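Local coordinates for protein PipY (Synechococcus elongatus, PDB 5NLC) that binds pyridoxal 5'-phosphate, the active form of vitamin B6, and is probably involved in its homeostasis, at residues A[15-28]-A[202-216]. Sequence-based numbering, arbitrary orientation.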
ATOM      1  N   LEU A  15      11.675 -11.930  -7.993  1.00 28.35           N
ATOM      2  CA  LEU A  15      10.389 -11.411  -8.316  1.00 27.98           C
ATOM      3  C   LEU A  15      10.148 -11.309  -9.833  1.00 29.18           C
ATOM      4  O   LEU A  15      11.052 -11.000 -10.589  1.00 30.80           O
ATOM      5  CB  LEU A  15      10.211 -10.036  -7.688  1.00 27.40           C
ATOM      6  CG  LEU A  15      10.402 -10.007  -6.163  1.00 27.27           C
ATOM      7  CD1 LEU A  15      10.494  -8.588  -5.702  1.00 27.13           C
ATOM      8  CD2 LEU A  15       9.275 -10.701  -5.419  1.00 27.96           C
ATOM      9  N   PRO A  16       8.926 -11.543 -10.275  1.00 28.59           N
ATOM     10  CA  PRO A  16       8.572 -11.228 -11.677  1.00 30.28           C
ATOM     11  C   PRO A  16       8.415  -9.711 -11.854  1.00 30.49           C
ATOM     12  O   PRO A  16       8.229  -9.019 -10.851  1.00 27.97           O
ATOM     13  CB  PRO A  16       7.252 -11.919 -11.865  1.00 29.95           C
ATOM     14  CG  PRO A  16       6.672 -12.017 -10.514  1.00 28.91           C
ATOM     15  CD  PRO A  16       7.793 -12.078  -9.528  1.00 28.64           C
ATOM     16  N   PRO A  17       8.530  -9.197 -13.089  1.00 32.72           N
ATOM     17  CA  PRO A  17       8.440  -7.761 -13.350  1.00 32.54           C
ATOM     18  C   PRO A  17       7.082  -7.214 -12.971  1.00 30.35           C
ATOM     19  O   PRO A  17       6.980  -6.010 -12.758  1.00 30.71           O
ATOM     20  CB  PRO A  17       8.589  -7.668 -14.868  1.00 35.41           C
ATOM     21  CG  PRO A  17       8.007  -8.960 -15.343  1.00 37.39           C
ATOM     22  CD  PRO A  17       8.590  -9.953 -14.358  1.00 36.77           C
ATOM     23  N   SER A  18       6.065  -8.078 -12.839  1.00 28.36           N
ATOM     24  CA  SER A  18       4.735  -7.604 -12.427  1.00 27.24           C
ATOM     25  C   SER A  18       4.641  -7.142 -10.927  1.00 25.31           C
ATOM     26  O   SER A  18       3.627  -6.521 -10.498  1.00 23.66           O
ATOM     27  CB  SER A  18       3.710  -8.695 -12.728  1.00 27.91           C
ATOM     28  OG  SER A  18       3.801  -9.835 -11.872  1.00 27.23           O
ATOM     29  N   VAL A  19       5.657  -7.467 -10.129  1.00 23.13           N
ATOM     30  CA  VAL A  19       5.654  -7.146  -8.701  1.00 22.57           C
ATOM     31  C   VAL A  19       6.632  -6.014  -8.405  1.00 22.04           C
ATOM     32  O   VAL A  19       7.797  -6.122  -8.733  1.00 22.41           O
ATOM     33  CB  VAL A  19       6.087  -8.377  -7.850  1.00 23.43           C
ATOM     34  CG1 VAL A  19       6.064  -8.088  -6.344  1.00 23.66           C
ATOM     35  CG2 VAL A  19       5.159  -9.550  -8.169  1.00 25.40           C
ATOM     36  N   GLN A  20       6.174  -5.030  -7.652  1.00 21.67           N
ATOM     37  CA  GLN A  20       7.045  -3.987  -7.128  1.00 22.53           C
ATOM     38  C   GLN A  20       7.175  -4.121  -5.631  1.00 21.49           C
ATOM     39  O   GLN A  20       6.229  -4.343  -4.886  1.00 19.32           O
ATOM     40  CB  GLN A  20       6.521  -2.613  -7.563  1.00 24.38           C
ATOM     41  CG  GLN A  20       6.787  -2.338  -9.033  1.00 27.23           C
ATOM     42  CD  GLN A  20       8.320  -2.217  -9.361  1.00 32.38           C
ATOM     43  OE1 GLN A  20       9.100  -1.583  -8.634  1.00 34.55           O
ATOM     44  NE2 GLN A  20       8.742  -2.870 -10.438  1.00 34.84           N
ATOM     45  N   LEU A  21       8.400  -4.021  -5.210  1.00 20.77           N
ATOM     46  CA  LEU A  21       8.730  -4.066  -3.829  1.00 21.29           C
ATOM     47  C   LEU A  21       8.711  -2.672  -3.217  1.00 19.54           C
ATOM     48  O   LEU A  21       9.334  -1.741  -3.767  1.00 18.87           O
ATOM     49  CB  LEU A  21      10.162  -4.612  -3.827  1.00 23.80           C
ATOM     50  CG  LEU A  21      10.795  -4.889  -2.550  1.00 27.33           C
ATOM     51  CD1 LEU A  21      11.775  -6.019  -2.856  1.00 30.79           C
ATOM     52  CD2 LEU A  21      11.492  -3.647  -1.993  1.00 28.56           C
ATOM     53  N   ILE A  22       8.039  -2.521  -2.089  1.00 18.40           N
ATOM     54  CA  ILE A  22       8.052  -1.286  -1.310  1.00 17.39           C
ATOM     55  C   ILE A  22       9.009  -1.527  -0.135  1.00 17.09           C
ATOM     56  O   ILE A  22       8.805  -2.462   0.660  1.00 17.69           O
ATOM     57  CB  ILE A  22       6.664  -0.907  -0.773  1.00 17.46           C
ATOM     58  CG1 ILE A  22       5.722  -0.640  -1.923  1.00 17.54           C
ATOM     59  CG2 ILE A  22       6.752   0.352   0.125  1.00 17.44           C
ATOM     60  CD1 ILE A  22       4.258  -0.614  -1.505  1.00 18.36           C
ATOM     61  N   ALA A  23      10.096  -0.751  -0.084  1.00 15.76           N
ATOM     62  CA  ALA A  23      11.027  -0.850   1.004  1.00 16.22           C
ATOM     63  C   ALA A  23      10.466  -0.139   2.242  1.00 16.42           C
ATOM     64  O   ALA A  23      10.266   1.073   2.248  1.00 16.40           O
ATOM     65  CB  ALA A  23      12.380  -0.291   0.641  1.00 15.92           C
ATOM     66  N   VAL A  24      10.154  -0.909   3.255  1.00 17.28           N
ATOM     67  CA  VAL A  24       9.569  -0.402   4.495  1.00 18.56           C
ATOM     68  C   VAL A  24      10.699   0.186   5.346  1.00 19.45           C
ATOM     69  O   VAL A  24      11.518  -0.560   5.878  1.00 18.33           O
ATOM     70  CB  VAL A  24       8.768  -1.452   5.268  1.00 20.01           C
ATOM     71  CG1 VAL A  24       8.233  -0.828   6.557  1.00 21.27           C
ATOM     72  CG2 VAL A  24       7.656  -2.024   4.411  1.00 20.35           C
ATOM     73  N   SER A  25      10.749   1.512   5.397  1.00 19.50           N
ATOM     74  CA  SER A  25      11.891   2.249   5.967  1.00 21.07           C
ATOM     75  C   SER A  25      11.620   2.621   7.432  1.00 23.31           C
ATOM     76  O   SER A  25      12.380   3.329   8.025  1.00 22.66           O
ATOM     77  CB  SER A  25      12.172   3.530   5.146  1.00 20.51           C
ATOM     78  OG  SER A  25      10.994   4.335   4.975  1.00 20.82           O
ATOM     79  N   LYS A  26      10.535   2.102   7.991  1.00 25.40           N
ATOM     80  CA  LYS A  26      10.075   2.418   9.344  1.00 30.48           C
ATOM     81  C   LYS A  26      11.112   2.522  10.411  1.00 33.65           C
ATOM     82  O   LYS A  26      11.062   3.488  11.196  1.00 38.12           O
ATOM     83  CB  LYS A  26       9.000   1.413   9.799  1.00 32.86           C
ATOM     84  CG  LYS A  26       8.753   1.300  11.291  1.00 37.05           C
ATOM     85  CD  LYS A  26       7.583   0.355  11.550  1.00 39.54           C
ATOM     86  CE  LYS A  26       7.902  -1.108  11.178  1.00 41.61           C
ATOM     87  NZ  LYS A  26       6.875  -1.766  10.270  1.00 42.43           N
ATOM     88  N   ASN A  27      12.027   1.581  10.531  1.00 33.70           N
ATOM     89  CA  ASN A  27      13.057   1.781  11.608  1.00 35.15           C
ATOM     90  C   ASN A  27      14.440   2.167  11.098  1.00 32.92           C
ATOM     91  O   ASN A  27      15.461   1.888  11.743  1.00 33.81           O
ATOM     92  CB  ASN A  27      13.184   0.513  12.453  1.00 39.25           C
ATOM     93  CG  ASN A  27      11.912   0.175  13.190  1.00 42.10           C
ATOM     94  OD1 ASN A  27      11.524   0.917  14.105  1.00 44.55           O
ATOM     95  ND2 ASN A  27      11.284  -0.970  12.843  1.00 41.75           N
ATOM     96  N   HIS A  28      14.497   2.843   9.967  1.00 28.44           N
ATOM     97  CA  HIS A  28      15.723   3.076   9.315  1.00 26.79           C
ATOM     98  C   HIS A  28      15.898   4.524   8.948  1.00 25.05           C
ATOM     99  O   HIS A  28      14.968   5.150   8.473  1.00 25.94           O
ATOM    100  CB  HIS A  28      15.848   2.205   8.055  1.00 26.46           C
ATOM    101  CG  HIS A  28      16.000   0.752   8.377  1.00 27.95           C
ATOM    102  ND1 HIS A  28      17.191   0.216   8.792  1.00 29.54           N
ATOM    103  CD2 HIS A  28      15.083  -0.229   8.486  1.00 28.42           C
ATOM    104  CE1 HIS A  28      17.009  -1.060   9.098  1.00 30.84           C
ATOM    105  NE2 HIS A  28      15.737  -1.355   8.900  1.00 29.96           N
ATOM    106  N   VAL A 202       2.874 -13.127  -3.873  1.00 17.07           N
ATOM    107  CA  VAL A 202       3.336 -13.061  -5.239  1.00 17.67           C
ATOM    108  C   VAL A 202       2.702 -14.189  -6.062  1.00 18.52           C
ATOM    109  O   VAL A 202       2.210 -13.948  -7.163  1.00 17.93           O
ATOM    110  CB  VAL A 202       4.863 -13.120  -5.315  1.00 18.92           C
ATOM    111  CG1 VAL A 202       5.362 -13.385  -6.730  1.00 20.09           C
ATOM    112  CG2 VAL A 202       5.490 -11.901  -4.707  1.00 18.85           C
ATOM    113  N   ALA A 203       2.667 -15.410  -5.516  1.00 18.71           N
ATOM    114  CA  ALA A 203       2.088 -16.528  -6.265  1.00 19.39           C
ATOM    115  C   ALA A 203       0.579 -16.292  -6.504  1.00 19.23           C
ATOM    116  O   ALA A 203       0.036 -16.861  -7.421  1.00 19.56           O
ATOM    117  CB  ALA A 203       2.301 -17.852  -5.512  1.00 19.55           C
ATOM    118  N   GLU A 204      -0.090 -15.491  -5.667  1.00 18.61           N
ATOM    119  CA  GLU A 204      -1.487 -15.208  -5.855  1.00 19.08           C
ATOM    120  C   GLU A 204      -1.770 -13.860  -6.532  1.00 18.39           C
ATOM    121  O   GLU A 204      -2.929 -13.430  -6.572  1.00 19.04           O
ATOM    122  CB  GLU A 204      -2.229 -15.296  -4.559  1.00 19.86           C
ATOM    123  CG  GLU A 204      -2.159 -16.629  -3.873  1.00 22.39           C
ATOM    124  CD  GLU A 204      -2.716 -17.782  -4.677  1.00 24.45           C
ATOM    125  OE1 GLU A 204      -3.616 -17.553  -5.498  1.00 25.80           O
ATOM    126  OE2 GLU A 204      -2.190 -18.906  -4.512  1.00 27.04           O
ATOM    127  N   GLY A 205      -0.751 -13.244  -7.100  1.00 17.40           N
ATOM    128  CA  GLY A 205      -0.941 -12.140  -8.035  1.00 17.86           C
ATOM    129  C   GLY A 205      -0.716 -10.764  -7.421  1.00 17.20           C
ATOM    130  O   GLY A 205      -1.143  -9.763  -8.007  1.00 17.28           O
ATOM    131  N   ALA A 206      -0.066 -10.677  -6.243  1.00 16.65           N
ATOM    132  CA  ALA A 206       0.307  -9.334  -5.668  1.00 16.39           C
ATOM    133  C   ALA A 206       1.053  -8.487  -6.668  1.00 17.05           C
ATOM    134  O   ALA A 206       1.923  -8.986  -7.416  1.00 17.33           O
ATOM    135  CB  ALA A 206       1.192  -9.460  -4.421  1.00 16.21           C
ATOM    136  N   THR A 207       0.760  -7.223  -6.685  1.00 16.55           N
ATOM    137  CA  THR A 207       1.560  -6.284  -7.449  1.00 17.74           C
ATOM    138  C   THR A 207       2.456  -5.384  -6.576  1.00 18.57           C
ATOM    139  O   THR A 207       3.385  -4.774  -7.103  1.00 20.74           O
ATOM    140  CB  THR A 207       0.685  -5.422  -8.348  1.00 18.99           C
ATOM    141  OG1 THR A 207      -0.213  -4.641  -7.550  1.00 18.54           O
ATOM    142  CG2 THR A 207      -0.121  -6.329  -9.412  1.00 19.72           C
ATOM    143  N   TRP A 208       2.143  -5.217  -5.301  1.00 17.76           N
ATOM    144  CA  TRP A 208       2.956  -4.427  -4.390  1.00 18.32           C
ATOM    145  C   TRP A 208       3.213  -5.308  -3.189  1.00 17.40           C
ATOM    146  O   TRP A 208       2.242  -5.715  -2.579  1.00 17.84           O
ATOM    147  CB  TRP A 208       2.198  -3.200  -3.864  1.00 18.69           C
ATOM    148  CG  TRP A 208       1.943  -2.101  -4.819  1.00 20.12           C
ATOM    149  CD1 TRP A 208       0.711  -1.688  -5.230  1.00 21.96           C
ATOM    150  CD2 TRP A 208       2.886  -1.135  -5.355  1.00 20.76           C
ATOM    151  NE1 TRP A 208       0.821  -0.538  -5.985  1.00 23.80           N
ATOM    152  CE2 TRP A 208       2.146  -0.209  -6.130  1.00 22.44           C
ATOM    153  CE3 TRP A 208       4.257  -0.976  -5.283  1.00 21.45           C
ATOM    154  CZ2 TRP A 208       2.759   0.830  -6.844  1.00 23.43           C
ATOM    155  CZ3 TRP A 208       4.880   0.102  -5.975  1.00 21.37           C
ATOM    156  CH2 TRP A 208       4.138   0.949  -6.768  1.00 22.87           C
ATOM    157  N   ILE A 209       4.474  -5.600  -2.855  1.00 17.36           N
ATOM    158  CA  ILE A 209       4.799  -6.246  -1.606  1.00 17.81           C
ATOM    159  C   ILE A 209       5.618  -5.313  -0.691  1.00 18.22           C
ATOM    160  O   ILE A 209       6.233  -4.373  -1.169  1.00 18.79           O
ATOM    161  CB  ILE A 209       5.546  -7.589  -1.793  1.00 18.11           C
ATOM    162  CG1 ILE A 209       6.895  -7.392  -2.493  1.00 18.67           C
ATOM    163  CG2 ILE A 209       4.663  -8.530  -2.606  1.00 18.90           C
ATOM    164  CD1 ILE A 209       7.749  -8.616  -2.538  1.00 19.21           C
ATOM    165  N   ARG A 210       5.659  -5.635   0.581  1.00 19.08           N
ATOM    166  CA  ARG A 210       6.223  -4.757   1.648  1.00 20.38           C
ATOM    167  C   ARG A 210       7.315  -5.492   2.350  1.00 20.89           C
ATOM    168  O   ARG A 210       7.027  -6.462   3.056  1.00 20.34           O
ATOM    169  CB  ARG A 210       5.172  -4.390   2.756  1.00 22.00           C
ATOM    170  CG  ARG A 210       3.905  -3.870   2.244  1.00 23.69           C
ATOM    171  CD  ARG A 210       2.847  -3.450   3.280  1.00 24.61           C
ATOM    172  NE  ARG A 210       2.257  -4.471   4.150  1.00 24.20           N
ATOM    173  CZ  ARG A 210       1.359  -5.371   3.766  1.00 25.11           C
ATOM    174  NH1 ARG A 210       0.978  -5.472   2.487  1.00 26.72           N
ATOM    175  NH2 ARG A 210       0.838  -6.185   4.663  1.00 26.24           N
ATOM    176  N   VAL A 211       8.558  -5.039   2.224  1.00 21.05           N
ATOM    177  CA  VAL A 211       9.667  -5.725   2.872  1.00 22.91           C
ATOM    178  C   VAL A 211      10.572  -4.722   3.579  1.00 23.27           C
ATOM    179  O   VAL A 211      10.776  -3.633   3.078  1.00 22.11           O
ATOM    180  CB  VAL A 211      10.483  -6.525   1.836  1.00 26.04           C
ATOM    181  CG1 VAL A 211       9.659  -7.640   1.219  1.00 25.71           C
ATOM    182  CG2 VAL A 211      10.892  -5.610   0.694  1.00 28.20           C
ATOM    183  N   GLY A 212      11.060  -5.098   4.760  1.00 23.23           N
ATOM    184  CA  GLY A 212      11.742  -4.166   5.634  1.00 24.74           C
ATOM    185  C   GLY A 212      13.160  -4.640   5.865  1.00 26.84           C
ATOM    186  O   GLY A 212      14.070  -4.346   5.101  1.00 24.20           O
ATOM    187  N   THR A 213      13.289  -5.490   6.878  1.00 30.49           N
ATOM    188  CA  THR A 213      14.569  -6.065   7.258  1.00 33.43           C
ATOM    189  C   THR A 213      15.280  -6.886   6.180  1.00 34.13           C
ATOM    190  O   THR A 213      16.518  -6.755   6.015  1.00 34.08           O
ATOM    191  CB  THR A 213      14.337  -6.825   8.572  1.00 37.40           C
ATOM    192  OG1 THR A 213      14.079  -5.824   9.574  1.00 39.04           O
ATOM    193  CG2 THR A 213      15.539  -7.680   8.995  1.00 39.48           C
ATOM    194  N   GLN A 214      14.546  -7.712   5.422  1.00 34.21           N
ATOM    195  CA  GLN A 214      15.180  -8.466   4.309  1.00 35.55           C
ATOM    196  C   GLN A 214      15.939  -7.535   3.324  1.00 34.67           C
ATOM    197  O   GLN A 214      16.847  -7.968   2.656  1.00 34.88           O
ATOM    198  CB  GLN A 214      14.180  -9.298   3.514  1.00 37.59           C
ATOM    199  CG  GLN A 214      14.118 -10.784   3.833  1.00 40.94           C
ATOM    200  CD  GLN A 214      13.241 -11.543   2.825  1.00 41.52           C
ATOM    201  OE1 GLN A 214      12.022 -11.414   2.847  1.00 40.89           O
ATOM    202  NE2 GLN A 214      13.870 -12.331   1.935  1.00 42.75           N
ATOM    203  N   LEU A 215      15.518  -6.286   3.199  1.00 32.02           N
ATOM    204  CA  LEU A 215      16.180  -5.312   2.333  1.00 32.66           C
ATOM    205  C   LEU A 215      17.253  -4.485   3.072  1.00 32.17           C
ATOM    206  O   LEU A 215      18.387  -4.320   2.588  1.00 31.54           O
ATOM    207  CB  LEU A 215      15.113  -4.391   1.706  1.00 32.64           C
ATOM    208  CG  LEU A 215      15.455  -3.395   0.573  1.00 34.77           C
ATOM    209  CD1 LEU A 215      15.773  -1.988   1.066  1.00 36.38           C
ATOM    210  CD2 LEU A 215      16.609  -3.829  -0.296  1.00 35.96           C
ATOM    211  N   PHE A 216      16.866  -3.912   4.209  1.00 30.15           N
ATOM    212  CA  PHE A 216      17.713  -2.976   4.908  1.00 31.10           C
ATOM    213  C   PHE A 216      18.601  -3.757   5.841  1.00 35.76           C
ATOM    214  O   PHE A 216      18.468  -4.984   5.986  1.00 36.97           O
ATOM    215  CB  PHE A 216      16.872  -1.981   5.719  1.00 28.37           C
ATOM    216  CG  PHE A 216      16.190  -0.906   4.886  1.00 25.11           C
ATOM    217  CD1 PHE A 216      16.937   0.128   4.267  1.00 24.99           C
ATOM    218  CD2 PHE A 216      14.835  -0.886   4.743  1.00 23.33           C
ATOM    219  CE1 PHE A 216      16.325   1.108   3.518  1.00 23.51           C
ATOM    220  CE2 PHE A 216      14.232   0.068   3.982  1.00 22.20           C
ATOM    221  CZ  PHE A 216      14.967   1.102   3.397  1.00 22.99           C
TER
HETATM  222  O   HOH W   1       1.889 -10.049  -9.947  1.00 26.06           O
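Strands 20-24 and 208-211 run parallel, their axes 4.7 Å apart and inclined by 30°, and five backbone hydrogen bonds join them in a ladder from Q20 N to T207 O through to V24 N to V211 O. Donors of the three inner bonds lie nearly in line with C=O, as in I22 N to I209 O at 2.7 Å, while the two end bonds come in out of the carbonyl plane. On one side of the sheet, L21 and V211 cross at about a right angle, V211 CG2 pressing against L21 CG at a tight 3.3 Å. I209 sends CG1 between its backbone N and carbonyl carbon (chi1 62°), a turn that carries CD1 to L15 CD2, while V19 CG1 packs against I209 CG1. The other side holds W208, whose six-membered ring meets Q20 CB and I22 CG1 obliquely. These are the first and last strands of the modified TIM barrel of fold type III PLP proteins, set side by side as in a closed barrel. R210, on the W208 side, and G212 and T213, just past the strand, bind the cofactor in another structure of PipY; K26, beyond strand 20-24, is predicted to carry it. No cofactor is bound in this chain. Nearby, F216 CB sits over the H28 imidazole, 3.5 Å from its centroid, and the rings form an offset stack. At the opposite end, a water bridges S18 OG and A206 O.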